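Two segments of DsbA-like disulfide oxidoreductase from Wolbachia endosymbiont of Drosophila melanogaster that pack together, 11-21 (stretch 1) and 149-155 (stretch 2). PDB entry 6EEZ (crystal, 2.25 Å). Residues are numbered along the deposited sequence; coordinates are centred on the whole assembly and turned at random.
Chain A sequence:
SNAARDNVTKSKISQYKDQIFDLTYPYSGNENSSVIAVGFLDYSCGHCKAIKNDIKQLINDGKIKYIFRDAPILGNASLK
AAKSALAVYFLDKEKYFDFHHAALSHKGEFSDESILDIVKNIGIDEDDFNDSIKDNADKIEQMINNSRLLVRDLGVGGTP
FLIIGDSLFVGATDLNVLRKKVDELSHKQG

Stretch 1 (11-21) SKISQYKDQIF
Stretch 2, residues 149-155: LLVRDLG

No hydrogen bond or salt bridge joins these two stretches, and their contact instead includes an aspartate whose CB lies over an aromatic face. The CB of Asp-153 sits over one face of the Tyr-16 ring, 3.9 Å from the ring centroid and 27° off the ring normal, a CH-pi contact in which a weakly polarised methylene meets the pi cloud. Tyr-16 (chi1 m, chi2 -73°) and Asp-153 (chi1 m, chi2 -23°) both point their CA-to-CB bonds toward the other stretch. The carboxylate reaches the same ring, with Asp-153 OD2 3.4 Å from Tyr-16 CE1. Tyrosine suits this place because its broad, flat ring can cover an aspartate at the partly exposed margin.

Ser-11 to Gln-15 end a helix that begins earlier in the chain, with phi near -60° and psi near -43°; the chain breaks at Tyr-16 and is helical again from Lys-17 to Ile-20. Tyr-16, with phi/psi of -99/22, both leaves the first helix and occupies the N-cap position of the next. Its N bonds back to Lys-12 O at 2.9 Å, and its O accepts Ile-20 N at 2.8 Å, so the chain is hydrogen-bonded on both sides of the break. Phe-21, at -103/24, leaves helical geometry again. The second stretch continues a helix through Asp-153 N to Leu-149 O (2.7 Å) and Leu-154 N to Leu-150 O (2.9 Å). Gly-155 then turns to phi/psi of 65/16, a positive phi that favours glycine, while its N bonds to Arg-152 O at 2.9 Å.

The chains run antiparallel in register: the CA of Lys-12 lies 7.1 Å from the CA of Leu-154, and the CA of Gln-19 lies 7.4 Å from the CA of Leu-150. The residues in contact, Lys-12, Tyr-16, Gln-19 and Ile-20 against Leu-150, Asp-153 and Leu-154, follow the three- and four-residue spacing of a helical face.

Leu-150 is buried between them. Its CA-to-CB bond points sideways, but chi1 t and chi2 p bring the methyls across: CD1 lies 4.0 Å from Tyr-16 CB, and CD2 lies 4.0 Å from Ile-20 CG1 and 3.8 Å from the backbone N of Ile-20. The leucine end thus touches Tyr-16, Gln-19 and Ile-20 together. CD1 also approaches Gln-19 CB at 4.1 Å; Gln-19, chi1 m and chi2 p, starts toward the partner helix but leads its amide away, leaving an aliphatic stem at the contact. Ile-20, m and t, has a sideways CA-to-CB bond, but its end comes nearer, bringing CD1 to 4.4 Å from CD2 of Leu-154. Leu-154, also m and t, starts away from the first stretch, yet its end returns, and it is buried like Leu-150 and Ile-20.

At the other end Lys-12, chi1 m and the rest t, points toward the second stretch and extends its chain to the level of Leu-154. Its CB lies 4.5 Å from Leu-154 CD2, and its NZ stays 4.2 Å from Leu-154 O, too far for a hydrogen bond. Lysine fits here because its methylenes can pack while its ammonium remains at the partly exposed margin. Altogether 375 Å² is buried, counting both sides.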

ATOM      1  N   SER A  11      -9.796  15.243  11.614  1.00 40.69           N
ATOM      2  CA  SER A  11     -11.180  14.796  11.833  1.00 41.23           C
ATOM      3  C   SER A  11     -11.577  13.662  10.864  1.00 39.90           C
ATOM      4  O   SER A  11     -12.226  12.699  11.272  1.00 39.38           O
ATOM      5  CB  SER A  11     -12.161  15.972  11.693  1.00 43.50           C
ATOM      6  OG  SER A  11     -11.982  16.941  12.732  1.00 45.04           O
ATOM      7  N   LYS A  12     -11.191  13.761   9.591  1.00 39.34           N
ATOM      8  CA  LYS A  12     -11.539  12.707   8.629  1.00 39.09           C
ATOM      9  C   LYS A  12     -10.848  11.391   8.996  1.00 37.71           C
ATOM     10  O   LYS A  12     -11.468  10.332   8.959  1.00 37.18           O
ATOM     11  CB  LYS A  12     -11.163  13.078   7.180  1.00 38.66           C
ATOM     12  CG  LYS A  12     -12.035  14.145   6.506  1.00 39.63           C
ATOM     13  CD  LYS A  12     -11.650  14.325   5.012  1.00 38.89           C
ATOM     14  CE  LYS A  12     -12.652  15.198   4.284  1.00 40.15           C
ATOM     15  NZ  LYS A  12     -12.037  15.740   3.035  1.00 39.84           N
ATOM     16  N   ILE A  13      -9.569  11.458   9.346  1.00 36.76           N
ATOM     17  CA  ILE A  13      -8.840  10.258   9.767  1.00 35.37           C
ATOM     18  C   ILE A  13      -9.565   9.622  10.967  1.00 35.16           C
ATOM     19  O   ILE A  13      -9.812   8.425  10.953  1.00 34.30           O
ATOM     20  CB  ILE A  13      -7.348  10.580  10.068  1.00 34.51           C
ATOM     21  CG1 ILE A  13      -6.613  10.896   8.759  1.00 33.80           C
ATOM     22  CG2 ILE A  13      -6.631   9.391  10.766  1.00 33.35           C
ATOM     23  CD1 ILE A  13      -5.187  11.431   8.930  1.00 33.24           C
ATOM     24  N   SER A  14      -9.981  10.405  11.963  1.00 39.46           N
ATOM     25  CA  SER A  14     -10.780   9.832  13.050  1.00 40.47           C
ATOM     26  C   SER A  14     -12.083   9.200  12.543  1.00 40.46           C
ATOM     27  O   SER A  14     -12.463   8.119  13.000  1.00 40.23           O
ATOM     28  CB  SER A  14     -11.115  10.885  14.119  1.00 43.04           C
ATOM     29  OG  SER A  14      -9.933  11.335  14.759  1.00 43.47           O
ATOM     30  N   GLN A  15     -12.768   9.858  11.605  1.00 38.14           N
ATOM     31  CA  GLN A  15     -14.042   9.310  11.096  1.00 38.92           C
ATOM     32  C   GLN A  15     -13.827   7.962  10.413  1.00 38.51           C
ATOM     33  O   GLN A  15     -14.610   7.033  10.590  1.00 38.37           O
ATOM     34  CB  GLN A  15     -14.733  10.271  10.111  1.00 39.89           C
ATOM     35  CG  GLN A  15     -15.989   9.662   9.507  1.00 41.06           C
ATOM     36  CD  GLN A  15     -16.707  10.558   8.514  1.00 41.96           C
ATOM     37  OE1 GLN A  15     -16.384  11.731   8.353  1.00 42.02           O
ATOM     38  NE2 GLN A  15     -17.695   9.993   7.836  1.00 42.27           N
ATOM     39  N   TYR A  16     -12.772   7.874   9.621  1.00 36.60           N
ATOM     40  CA  TYR A  16     -12.475   6.657   8.856  1.00 36.25           C
ATOM     41  C   TYR A  16     -11.415   5.765   9.514  1.00 35.52           C
ATOM     42  O   TYR A  16     -10.795   4.934   8.843  1.00 34.63           O
ATOM     43  CB  TYR A  16     -12.040   7.040   7.445  1.00 35.43           C
ATOM     44  CG  TYR A  16     -13.162   7.676   6.682  1.00 36.39           C
ATOM     45  CD1 TYR A  16     -14.222   6.904   6.219  1.00 36.74           C
ATOM     46  CD2 TYR A  16     -13.198   9.040   6.451  1.00 36.86           C
ATOM     47  CE1 TYR A  16     -15.302   7.473   5.534  1.00 37.48           C
ATOM     48  CE2 TYR A  16     -14.278   9.622   5.748  1.00 37.45           C
ATOM     49  CZ  TYR A  16     -15.322   8.826   5.300  1.00 37.70           C
ATOM     50  OH  TYR A  16     -16.389   9.370   4.602  1.00 38.34           O
ATOM     51  N   LYS A  17     -11.217   5.915  10.823  1.00 38.25           N
ATOM     52  CA  LYS A  17     -10.116   5.218  11.487  1.00 37.67           C
ATOM     53  C   LYS A  17     -10.282   3.697  11.401  1.00 37.70           C
ATOM     54  O   LYS A  17      -9.305   2.992  11.250  1.00 37.32           O
ATOM     55  CB  LYS A  17      -9.983   5.659  12.945  1.00 38.24           C
ATOM     56  CG  LYS A  17     -11.070   5.163  13.866  1.00 39.60           C
ATOM     57  CD  LYS A  17     -10.959   5.809  15.250  1.00 40.92           C
ATOM     58  CE  LYS A  17     -12.185   5.516  16.086  1.00 43.03           C
ATOM     59  NZ  LYS A  17     -12.165   4.123  16.632  1.00 43.81           N
ATOM     60  N   ASP A  18     -11.506   3.190  11.468  1.00 40.53           N
ATOM     61  CA  ASP A  18     -11.733   1.747  11.348  1.00 40.89           C
ATOM     62  C   ASP A  18     -11.327   1.227   9.981  1.00 39.50           C
ATOM     63  O   ASP A  18     -10.904   0.089   9.836  1.00 39.33           O
ATOM     64  CB  ASP A  18     -13.205   1.406  11.605  1.00 42.96           C
ATOM     65  CG  ASP A  18     -13.600   1.576  13.078  1.00 44.76           C
ATOM     66  OD1 ASP A  18     -12.696   1.569  13.944  1.00 44.62           O
ATOM     67  OD2 ASP A  18     -14.809   1.691  13.368  1.00 46.33           O
ATOM     68  N   GLN A  19     -11.483   2.068   8.972  1.00 37.48           N
ATOM     69  CA  GLN A  19     -11.158   1.678   7.622  1.00 36.67           C
ATOM     70  C   GLN A  19      -9.659   1.845   7.381  1.00 35.50           C
ATOM     71  O   GLN A  19      -8.997   0.884   7.014  1.00 35.47           O
ATOM     72  CB  GLN A  19     -11.976   2.483   6.619  1.00 36.89           C
ATOM     73  CG  GLN A  19     -13.434   2.069   6.556  1.00 38.38           C
ATOM     74  CD  GLN A  19     -14.237   2.491   7.792  1.00 39.70           C
ATOM     75  OE1 GLN A  19     -14.190   3.655   8.221  1.00 40.20           O
ATOM     76  NE2 GLN A  19     -14.966   1.542   8.375  1.00 40.65           N
ATOM     77  N   ILE A  20      -9.135   3.052   7.609  1.00 33.04           N
ATOM     78  CA  ILE A  20      -7.707   3.335   7.489  1.00 32.25           C
ATOM     79  C   ILE A  20      -6.818   2.311   8.221  1.00 32.13           C
ATOM     80  O   ILE A  20      -5.829   1.846   7.672  1.00 31.48           O
ATOM     81  CB  ILE A  20      -7.383   4.743   8.038  1.00 32.79           C
ATOM     82  CG1 ILE A  20      -8.060   5.805   7.177  1.00 33.41           C
ATOM     83  CG2 ILE A  20      -5.883   5.012   8.064  1.00 31.79           C
ATOM     84  CD1 ILE A  20      -8.049   7.173   7.794  1.00 34.81           C
ATOM     85  N   PHE A  21      -7.160   1.977   9.456  1.00 34.53           N
ATOM     86  CA  PHE A  21      -6.311   1.081  10.230  1.00 34.49           C
ATOM     87  C   PHE A  21      -6.891  -0.327  10.279  1.00 35.40           C
ATOM     88  O   PHE A  21      -6.579  -1.079  11.176  1.00 35.93           O
ATOM     89  CB  PHE A  21      -6.082   1.668  11.626  1.00 34.84           C
ATOM     90  CG  PHE A  21      -5.498   3.066  11.585  1.00 34.43           C
ATOM     91  CD1 PHE A  21      -4.159   3.264  11.281  1.00 33.10           C
ATOM     92  CD2 PHE A  21      -6.300   4.182  11.808  1.00 35.47           C
ATOM     93  CE1 PHE A  21      -3.620   4.540  11.207  1.00 33.16           C
ATOM     94  CE2 PHE A  21      -5.772   5.469  11.736  1.00 35.61           C
ATOM     95  CZ  PHE A  21      -4.431   5.650  11.435  1.00 34.42           C
ATOM     96  N   LEU A 149     -12.812   3.207  -2.384  1.00 42.93           N
ATOM     97  CA  LEU A 149     -13.802   4.060  -1.743  1.00 43.78           C
ATOM     98  C   LEU A 149     -13.145   4.914  -0.652  1.00 42.93           C
ATOM     99  O   LEU A 149     -13.496   6.090  -0.476  1.00 42.93           O
ATOM    100  CB  LEU A 149     -14.934   3.216  -1.163  1.00 45.52           C
ATOM    101  CG  LEU A 149     -15.988   2.785  -2.180  1.00 46.30           C
ATOM    102  CD1 LEU A 149     -16.791   1.585  -1.682  1.00 47.79           C
ATOM    103  CD2 LEU A 149     -16.931   3.945  -2.493  1.00 46.33           C
ATOM    104  N   LEU A 150     -12.182   4.323   0.062  1.00 36.59           N
ATOM    105  CA  LEU A 150     -11.463   5.052   1.085  1.00 35.31           C
ATOM    106  C   LEU A 150     -10.669   6.190   0.464  1.00 32.56           C
ATOM    107  O   LEU A 150     -10.703   7.313   0.977  1.00 31.75           O
ATOM    108  CB  LEU A 150     -10.526   4.129   1.881  1.00 34.61           C
ATOM    109  CG  LEU A 150      -9.831   4.780   3.078  1.00 31.97           C
ATOM    110  CD1 LEU A 150     -10.836   5.428   4.012  1.00 32.81           C
ATOM    111  CD2 LEU A 150      -9.018   3.739   3.847  1.00 30.59           C
ATOM    112  N   VAL A 151      -9.931   5.910  -0.614  1.00 34.20           N
ATOM    113  CA  VAL A 151      -9.277   6.988  -1.362  1.00 31.86           C
ATOM    114  C   VAL A 151     -10.300   8.066  -1.764  1.00 32.76           C
ATOM    115  O   VAL A 151     -10.001   9.247  -1.646  1.00 31.50           O
ATOM    116  CB  VAL A 151      -8.553   6.472  -2.625  1.00 30.74           C
ATOM    117  CG1 VAL A 151      -8.133   7.645  -3.506  1.00 29.53           C
ATOM    118  CG2 VAL A 151      -7.329   5.578  -2.248  1.00 30.04           C
ATOM    119  N   ARG A 152     -11.486   7.677  -2.232  1.00 35.55           N
ATOM    120  CA  ARG A 152     -12.508   8.672  -2.573  1.00 36.59           C
ATOM    121  C   ARG A 152     -12.907   9.476  -1.326  1.00 38.02           C
ATOM    122  O   ARG A 152     -12.972  10.698  -1.375  1.00 37.95           O
ATOM    123  CB  ARG A 152     -13.761   8.032  -3.184  1.00 38.36           C
ATOM    124  CG  ARG A 152     -13.557   7.336  -4.515  1.00 37.54           C
ATOM    125  CD  ARG A 152     -13.456   8.314  -5.677  1.00 36.80           C
ATOM    126  NE  ARG A 152     -14.650   9.127  -5.907  1.00 38.00           N
ATOM    127  CZ  ARG A 152     -15.659   8.799  -6.718  1.00 40.16           C
ATOM    128  NH1 ARG A 152     -15.651   7.648  -7.364  1.00 40.92           N
ATOM    129  NH2 ARG A 152     -16.695   9.624  -6.885  1.00 42.67           N
ATOM    130  N   ASP A 153     -13.156   8.786  -0.214  1.00 35.54           N
ATOM    131  CA  ASP A 153     -13.633   9.445   1.012  1.00 37.01           C
ATOM    132  C   ASP A 153     -12.625  10.429   1.585  1.00 35.32           C
ATOM    133  O   ASP A 153     -12.993  11.429   2.205  1.00 36.95           O
ATOM    134  CB  ASP A 153     -13.974   8.409   2.085  1.00 38.36           C
ATOM    135  CG  ASP A 153     -15.226   7.634   1.768  1.00 39.58           C
ATOM    136  OD1 ASP A 153     -16.061   8.147   0.988  1.00 40.08           O
ATOM    137  OD2 ASP A 153     -15.377   6.510   2.294  1.00 39.67           O
ATOM    138  N   LEU A 154     -11.353  10.148   1.364  1.00 33.73           N
ATOM    139  CA  LEU A 154     -10.295  10.998   1.864  1.00 31.27           C
ATOM    140  C   LEU A 154     -10.055  12.139   0.895  1.00 31.39           C
ATOM    141  O   LEU A 154      -9.347  13.074   1.215  1.00 30.32           O
ATOM    142  CB  LEU A 154      -9.009  10.177   2.100  1.00 28.85           C
ATOM    143  CG  LEU A 154      -9.037   9.208   3.304  1.00 28.88           C
ATOM    144  CD1 LEU A 154      -7.796   8.334   3.362  1.00 27.85           C
ATOM    145  CD2 LEU A 154      -9.194   9.964   4.616  1.00 29.57           C
ATOM    146  N   GLY A 155     -10.624  12.043  -0.309  1.00 33.19           N
ATOM    147  CA  GLY A 155     -10.633  13.141  -1.264  1.00 35.77           C
ATOM    148  C   GLY A 155      -9.305  13.609  -1.841  1.00 35.93           C
ATOM    149  O   GLY A 155      -9.229  14.683  -2.431  1.00 37.83           O
TER